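Side-chain contacts in conserved hypothetical protein (Sulfolobus solfataricus, PDB 2FNA), which probably binds and hydrolyses ATP as an archaeal AAA+ ATPase with a winged helix-turn-helix domain, and here holds ADP and magnesium: residues A125-L128 against E129-E132; G284-I287 against A288-R291; E324-N327 against Y328-L332. One frame throughout, in Å; residues are numbered along the deposited sequence.

Interaction 1. Residues A125-L128 against E129-E132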
loop_
_atom_site.group_PDB
_atom_site.type_symbol
_atom_site.label_atom_id
_atom_site.label_comp_id
_atom_site.label_asym_id
_atom_site.label_seq_id
_atom_site.Cartn_x
_atom_site.Cartn_y
_atom_site.Cartn_z
ATOM N N ALA A 125 -22.497 -6.951 3.031
ATOM C CA ALA A 125 -22.563 -7.919 4.137
ATOM C C ALA A 125 -23.199 -9.263 3.725
ATOM O O ALA A 125 -22.711 -10.339 4.134
ATOM C CB ALA A 125 -23.301 -7.336 5.296
ATOM N N ASN A 126 -24.255 -9.217 2.909
ATOM C CA ASN A 126 -24.881 -10.458 2.384
ATOM C C ASN A 126 -23.997 -11.151 1.363
ATOM O O ASN A 126 -23.991 -12.382 1.251
ATOM C CB ASN A 126 -26.223 -10.163 1.726
ATOM C CG ASN A 126 -27.337 -9.908 2.730
ATOM O OD1 ASN A 126 -27.193 -10.144 3.936
ATOM N ND2 ASN A 126 -28.468 -9.427 2.225
ATOM N N LEU A 127 -23.242 -10.353 0.619
ATOM C CA LEU A 127 -22.294 -10.869 -0.346
ATOM C C LEU A 127 -21.204 -11.696 0.351
ATOM O O LEU A 127 -20.923 -12.833 -0.053
ATOM C CB LEU A 127 -21.700 -9.708 -1.143
ATOM C CG LEU A 127 -20.717 -10.041 -2.275
ATOM C CD1 LEU A 127 -21.338 -11.009 -3.320
ATOM C CD2 LEU A 127 -20.210 -8.760 -2.958
ATOM N N LEU A 128 -20.617 -11.126 1.399
ATOM C CA LEU A 128 -19.568 -11.782 2.193
ATOM C C LEU A 128 -20.101 -13.050 2.835
ATOM O O LEU A 128 -19.418 -14.085 2.887
ATOM C CB LEU A 128 -19.068 -10.856 3.295
ATOM C CG LEU A 128 -18.349 -9.558 2.906
ATOM C CD1 LEU A 128 -18.036 -8.784 4.168
ATOM C CD2 LEU A 128 -17.097 -9.844 2.142
ATOM N N GLU A 129 -21.325 -12.944 3.336
ATOM C CA GLU A 129 -22.006 -14.052 3.973
ATOM C C GLU A 129 -22.215 -15.221 3.009
ATOM O O GLU A 129 -22.220 -16.380 3.430
ATOM C CB GLU A 129 -23.342 -13.572 4.552
ATOM C CG GLU A 129 -23.924 -14.519 5.575
ATOM C CD GLU A 129 -24.904 -13.868 6.542
ATOM O OE1 GLU A 129 -25.040 -12.618 6.569
ATOM O OE2 GLU A 129 -25.532 -14.636 7.296
ATOM N N SER A 130 -22.357 -14.921 1.716
ATOM C CA SER A 130 -22.542 -15.968 0.692
ATOM C C SER A 130 -21.230 -16.646 0.297
ATOM O O SER A 130 -21.225 -17.815 -0.091
ATOM C CB SER A 130 -23.204 -15.389 -0.554
ATOM O OG SER A 130 -22.296 -14.592 -1.274
ATOM N N PHE A 131 -20.119 -15.909 0.372
ATOM C CA PHE A 131 -18.799 -16.495 0.208
ATOM C C PHE A 131 -18.607 -17.509 1.313
ATOM O O PHE A 131 -18.149 -18.628 1.065
ATOM C CB PHE A 131 -17.684 -15.461 0.343
ATOM C CG PHE A 131 -17.697 -14.370 -0.690
ATOM C CD1 PHE A 131 -18.390 -14.486 -1.879
ATOM C CD2 PHE A 131 -16.960 -13.205 -0.462
ATOM C CE1 PHE A 131 -18.367 -13.453 -2.815
ATOM C CE2 PHE A 131 -16.930 -12.178 -1.404
ATOM C CZ PHE A 131 -17.641 -12.309 -2.581
ATOM N N GLU A 132 -18.964 -17.101 2.533
ATOM C CA GLU A 132 -18.867 -17.972 3.710
ATOM C C GLU A 132 -19.776 -19.186 3.586
ATOM O O GLU A 132 -19.359 -20.285 3.935
ATOM C CB GLU A 132 -19.120 -17.184 5.014
ATOM C CG GLU A 132 -19.507 -18.056 6.206
ATOM C CD GLU A 132 -19.178 -17.465 7.557
ATOM O OE1 GLU A 132 -18.198 -16.705 7.654
ATOM O OE2 GLU A 132 -19.884 -17.814 8.535
#
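Leu127 and Phe131 sit one turn apart on helix 124-133 of the P-loop ATPase domain. Their side chains slant across one another. Leu127 CG lies 3.8 Å from Phe131 CZ, and Leu127 CD1 is nearly as close to Phe131 CE1. Leu127 has CG anti to its own backbone N (chi1 -177°), which swings the branch out to the side where the Phe131 ring lies. Leu128 meets the ring more loosely, with CD2 4.2 Å from Phe131 CE2. These three side chains form the inward face of the helix. Leu127 and Phe131 pack on helix 74-91, and Leu128 and Phe131 on strand 171-177 of the parallel sheet. Two glutamates leave the helix elsewhere. Glu129 runs out extended, and its OE1 bonds to the hydroxyl of Tyr163. Glu132 OE1 takes the backbone N-H of Arg170. Leu127 O accepts from Phe131 N at 3.2 Å in the regular helical bond. It also lies near the hydroxyl of Ser130, which is deposited in two conformers, so that second bond is doubtful in detail. The same Leu127 O stands 3.5 Å above the plane of the Phe131 ring, offset toward the rim.

Interaction 2. Residues G284-I287 against A288-R291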
loop_
_atom_site.group_PDB
_atom_site.type_symbol
_atom_site.label_atom_id
_atom_site.label_comp_id
_atom_site.label_asym_id
_atom_site.label_seq_id
_atom_site.Cartn_x
_atom_site.Cartn_y
_atom_site.Cartn_z
ATOM N N GLY A 284 -6.670 17.292 -6.394
ATOM C CA GLY A 284 -7.651 17.815 -5.442
ATOM C C GLY A 284 -7.132 18.858 -4.452
ATOM O O GLY A 284 -7.896 19.336 -3.613
ATOM N N ARG A 285 -5.843 19.202 -4.536
ATOM C CA ARG A 285 -5.242 20.238 -3.684
ATOM C C ARG A 285 -4.596 21.290 -4.545
ATOM O O ARG A 285 -3.579 21.845 -4.156
ATOM C CB ARG A 285 -4.146 19.646 -2.786
ATOM C CG ARG A 285 -4.560 18.452 -1.987
ATOM C CD ARG A 285 -3.342 17.650 -1.524
ATOM N NE ARG A 285 -3.761 16.310 -1.128
ATOM C CZ ARG A 285 -4.165 15.989 0.090
ATOM N NH1 ARG A 285 -4.222 16.905 1.035
ATOM N NH2 ARG A 285 -4.547 14.755 0.348
ATOM N N GLU A 286 -5.171 21.563 -5.714
ATOM C CA GLU A 286 -4.526 22.460 -6.674
ATOM C C GLU A 286 -4.349 23.880 -6.118
ATOM O O GLU A 286 -3.414 24.584 -6.504
ATOM C CB GLU A 286 -5.284 22.470 -8.009
ATOM C CG GLU A 286 -4.495 23.063 -9.203
ATOM C CD GLU A 286 -3.308 22.207 -9.675
ATOM O OE1 GLU A 286 -3.122 21.054 -9.203
ATOM O OE2 GLU A 286 -2.552 22.708 -10.537
ATOM N N ILE A 287 -5.226 24.281 -5.201
ATOM C CA ILE A 287 -5.084 25.566 -4.508
ATOM C C ILE A 287 -3.748 25.667 -3.724
ATOM O O ILE A 287 -3.042 26.687 -3.821
ATOM C CB ILE A 287 -6.318 25.857 -3.591
ATOM C CG1 ILE A 287 -6.320 27.306 -3.094
ATOM C CG2 ILE A 287 -6.386 24.893 -2.400
ATOM C CD1 ILE A 287 -6.645 28.345 -4.169
ATOM N N ALA A 288 -3.373 24.607 -2.995
ATOM C CA ALA A 288 -2.175 24.654 -2.125
ATOM C C ALA A 288 -0.943 23.996 -2.771
ATOM O O ALA A 288 0.038 23.667 -2.097
ATOM C CB ALA A 288 -2.479 24.025 -0.776
ATOM N N ARG A 289 -0.990 23.864 -4.090
ATOM C CA ARG A 289 -0.032 23.076 -4.828
ATOM C C ARG A 289 1.406 23.610 -4.751
ATOM O O ARG A 289 2.326 22.880 -4.414
ATOM C CB ARG A 289 -0.478 23.003 -6.279
ATOM C CG ARG A 289 0.497 22.295 -7.160
ATOM C CD ARG A 289 0.217 22.577 -8.588
ATOM N NE ARG A 289 1.109 21.800 -9.431
ATOM C CZ ARG A 289 0.933 20.524 -9.749
ATOM N NH1 ARG A 289 -0.121 19.835 -9.300
ATOM N NH2 ARG A 289 1.827 19.937 -10.526
ATOM N N LYS A 290 1.592 24.869 -5.112
ATOM C CA LYS A 290 2.896 25.535 -4.984
ATOM C C LYS A 290 3.433 25.493 -3.548
ATOM O O LYS A 290 4.631 25.342 -3.332
ATOM C CB LYS A 290 2.815 26.987 -5.492
ATOM C CG LYS A 290 2.657 27.079 -7.008
ATOM C CD LYS A 290 2.607 28.531 -7.505
ATOM N N ARG A 291 2.536 25.599 -2.581
ATOM C CA ARG A 291 2.911 25.553 -1.182
ATOM C C ARG A 291 3.455 24.185 -0.794
ATOM O O ARG A 291 4.477 24.088 -0.132
ATOM C CB ARG A 291 1.706 25.889 -0.315
ATOM C CG ARG A 291 1.091 27.247 -0.655
ATOM C CD ARG A 291 0.123 27.727 0.392
ATOM N NE ARG A 291 -0.136 29.159 0.236
ATOM C CZ ARG A 291 -0.775 29.909 1.129
ATOM N NH1 ARG A 291 -1.242 29.382 2.251
ATOM N NH2 ARG A 291 -0.953 31.197 0.892
HETATM O O HOH W 1 -0.853 26.456 -5.805
#
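The turn that leads into helix 289-299 of the probable winged helix-turn-helix domain is bridged by Glu286 and Arg289. Their side chains lie alongside each other and point the same way. Glu286 OE1 forms a salt bridge with Arg289 NH1 at 3.2 Å. The hydrogen bond within it is weak, bent to 130° at the hydrogen. The carboxylate and guanidinium planes are 39° apart, so the two groups do not meet as a flat pair. Glu286 reaches its partner through a bend at chi2 (69°), while Arg289 is extended from CG to NE. Glu286 OE2 rests beside the arginine chain, 3.4 Å from Arg289 CD. The stronger partner of Arg289 is Glu279 of helix 259-282, which pairs with NH2. The guanidinium thus ties the turn to the preceding helix. The backbone bonds of the turn are weak. Ala288 N reaches Arg285 O at 3.0 Å, and Arg289 N reaches Glu286 O at 3.5 Å. A water bridges the backbone, donating to Ile287 O and accepting from Lys290 N, both at 3.0 Å. Ala288, with no side-chain acceptor to offer, occupies the N-cap position of helix 289-299, within what is by family a winged helix-turn-helix domain.

Interaction 3. Residues E324-N327 against Y328-L332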
loop_
_atom_site.group_PDB
_atom_site.type_symbol
_atom_site.label_atom_id
_atom_site.label_comp_id
_atom_site.label_asym_id
_atom_site.label_seq_id
_atom_site.Cartn_x
_atom_site.Cartn_y
_atom_site.Cartn_z
ATOM N N GLU A 324 -3.063 26.974 8.601
ATOM C CA GLU A 324 -2.745 26.535 7.253
ATOM C C GLU A 324 -1.522 25.613 7.285
ATOM O O GLU A 324 -1.569 24.500 6.742
ATOM C CB GLU A 324 -2.496 27.745 6.340
ATOM C CG GLU A 324 -3.773 28.484 5.945
ATOM C CD GLU A 324 -3.515 29.801 5.205
ATOM O OE1 GLU A 324 -2.990 30.772 5.819
ATOM O OE2 GLU A 324 -3.874 29.872 4.009
ATOM N N ILE A 325 -0.462 26.077 7.952
ATOM C CA ILE A 325 0.798 25.326 8.083
ATOM C C ILE A 325 0.578 23.935 8.704
ATOM O O ILE A 325 1.087 22.949 8.208
ATOM C CB ILE A 325 1.843 26.070 8.961
ATOM C CG1 ILE A 325 2.164 27.475 8.411
ATOM C CG2 ILE A 325 3.125 25.222 9.108
ATOM C CD1 ILE A 325 3.278 27.535 7.384
ATOM N N TYR A 326 -0.164 23.895 9.803
ATOM C CA TYR A 326 -0.500 22.664 10.493
ATOM C C TYR A 326 -1.202 21.684 9.558
ATOM O O TYR A 326 -0.887 20.490 9.539
ATOM C CB TYR A 326 -1.408 22.976 11.689
ATOM C CG TYR A 326 -1.869 21.752 12.465
ATOM C CD1 TYR A 326 -1.050 21.164 13.430
ATOM C CD2 TYR A 326 -3.128 21.188 12.240
ATOM C CE1 TYR A 326 -1.463 20.050 14.146
ATOM C CE2 TYR A 326 -3.550 20.074 12.950
ATOM C CZ TYR A 326 -2.713 19.511 13.902
ATOM O OH TYR A 326 -3.123 18.402 14.612
ATOM N N ASN A 327 -2.164 22.194 8.789
ATOM C CA ASN A 327 -2.939 21.359 7.869
ATOM C C ASN A 327 -2.074 20.770 6.749
ATOM O O ASN A 327 -2.243 19.607 6.394
ATOM C CB ASN A 327 -4.120 22.161 7.298
ATOM C CG ASN A 327 -4.825 21.457 6.134
ATOM O OD1 ASN A 327 -5.311 20.327 6.265
ATOM N ND2 ASN A 327 -4.919 22.153 4.997
ATOM N N TYR A 328 -1.160 21.566 6.193
ATOM C CA TYR A 328 -0.258 21.074 5.140
ATOM C C TYR A 328 0.668 19.956 5.662
ATOM O O TYR A 328 0.834 18.911 5.028
ATOM C CB TYR A 328 0.584 22.219 4.566
ATOM C CG TYR A 328 -0.195 23.399 4.017
ATOM C CD1 TYR A 328 -1.353 23.209 3.264
ATOM C CD2 TYR A 328 0.260 24.708 4.203
ATOM C CE1 TYR A 328 -2.059 24.287 2.743
ATOM C CE2 TYR A 328 -0.442 25.801 3.680
ATOM C CZ TYR A 328 -1.601 25.578 2.949
ATOM O OH TYR A 328 -2.316 26.635 2.424
ATOM N N LEU A 329 1.276 20.168 6.821
ATOM C CA LEU A 329 2.139 19.146 7.407
ATOM C C LEU A 329 1.362 17.920 7.849
ATOM O O LEU A 329 1.845 16.813 7.704
ATOM C CB LEU A 329 2.961 19.710 8.576
ATOM C CG LEU A 329 3.934 20.817 8.175
ATOM C CD1 LEU A 329 4.556 21.466 9.413
ATOM C CD2 LEU A 329 5.000 20.281 7.229
ATOM N N THR A 330 0.164 18.104 8.382
ATOM C CA THR A 330 -0.699 16.972 8.768
ATOM C C THR A 330 -1.077 16.095 7.580
ATOM O O THR A 330 -1.096 14.873 7.695
ATOM C CB THR A 330 -2.002 17.466 9.446
ATOM O OG1 THR A 330 -1.665 18.085 10.687
ATOM C CG2 THR A 330 -2.986 16.300 9.703
ATOM N N GLN A 331 -1.413 16.723 6.454
ATOM C CA GLN A 331 -1.748 15.979 5.263
ATOM C C GLN A 331 -0.529 15.163 4.772
ATOM O O GLN A 331 -0.648 13.973 4.455
ATOM C CB GLN A 331 -2.279 16.924 4.179
ATOM C CG GLN A 331 -3.678 17.457 4.462
ATOM C CD GLN A 331 -4.690 16.328 4.630
ATOM O OE1 GLN A 331 -5.016 15.631 3.675
ATOM N NE2 GLN A 331 -5.170 16.134 5.851
ATOM N N LEU A 332 0.630 15.811 4.730
ATOM C CA LEU A 332 1.886 15.181 4.279
ATOM C C LEU A 332 2.236 13.994 5.168
ATOM O O LEU A 332 2.633 12.906 4.677
ATOM C CB LEU A 332 3.028 16.230 4.265
ATOM C CG LEU A 332 2.974 17.234 3.100
ATOM C CD1 LEU A 332 3.973 18.364 3.257
ATOM C CD2 LEU A 332 3.209 16.520 1.775
#
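Tyr326 O takes two bonds from Thr330, one from its N at 2.9 Å and one from its OG1 at 2.8 Å. The two donors come from opposite faces of the carbonyl plane, and OG1 stands 40° out of it. Thr330 OG1 lies anti to its own carbonyl carbon (chi1 -66°), which turns the hydroxyl back toward the preceding turn. There it also sits over the centre of the Tyr326 ring, 3.5 Å above its plane. The ring and hydroxyl belong to the outer side of helix 322-334.

Tyr328 faces inward. Its ring runs beside Glu324, with the carboxylate and ring planes 42° apart. Glu324 CB touches Tyr328 CE2 at 3.9 Å. Glu324 O lies over one face of the ring, offset toward the rim, and accepts Tyr328 N at 3.0 Å. The phenol OH bonds to Arg291 NH1, and the ring meets Tyr292 edge-to-face. Glu324 OE1 is held by Ser321 OG. A leucine in place of Tyr328 would probably leave Arg291 NH1 without its hydroxyl partner and open a gap beside Tyr292.

Along a third side, Ile325 CG2 packs on Leu329 CD1 at 4.0 Å, and both side chains touch Trp305. Asn327 is at the surface, its OD1 3.8 Å from Gln331 CG. Gln331 in turn touches Tyr292, and its OE1 is bonded to Arg285 NH1. Helix 322-334 thus packs on helices 289-299 and 305-316 and leads to the strand pair 338-340 and 345-347, as in a winged helix-turn-helix domain.

In the fold
Interaction 1 comes first along the chain and stands alone. It lies on helix 124-133 of the ATPase domain, beside the five-stranded parallel sheet. Its centre is 41 Å from that of interaction 2 and 40 Å from that of interaction 3, and it touches neither. Interactions 2 and 3 share the probable winged helix-turn-helix domain, with centres 12 Å apart. They meet where the start of helix 289-299 packs against helix 322-334. Two side-chain hydrogen bonds and the packing of Ala288 CB on Tyr328 CE1 join them. The contacts thus fall in two family regions, consistent with a nucleotide-binding core joined through helix 259-282 to a second, winged-helix domain.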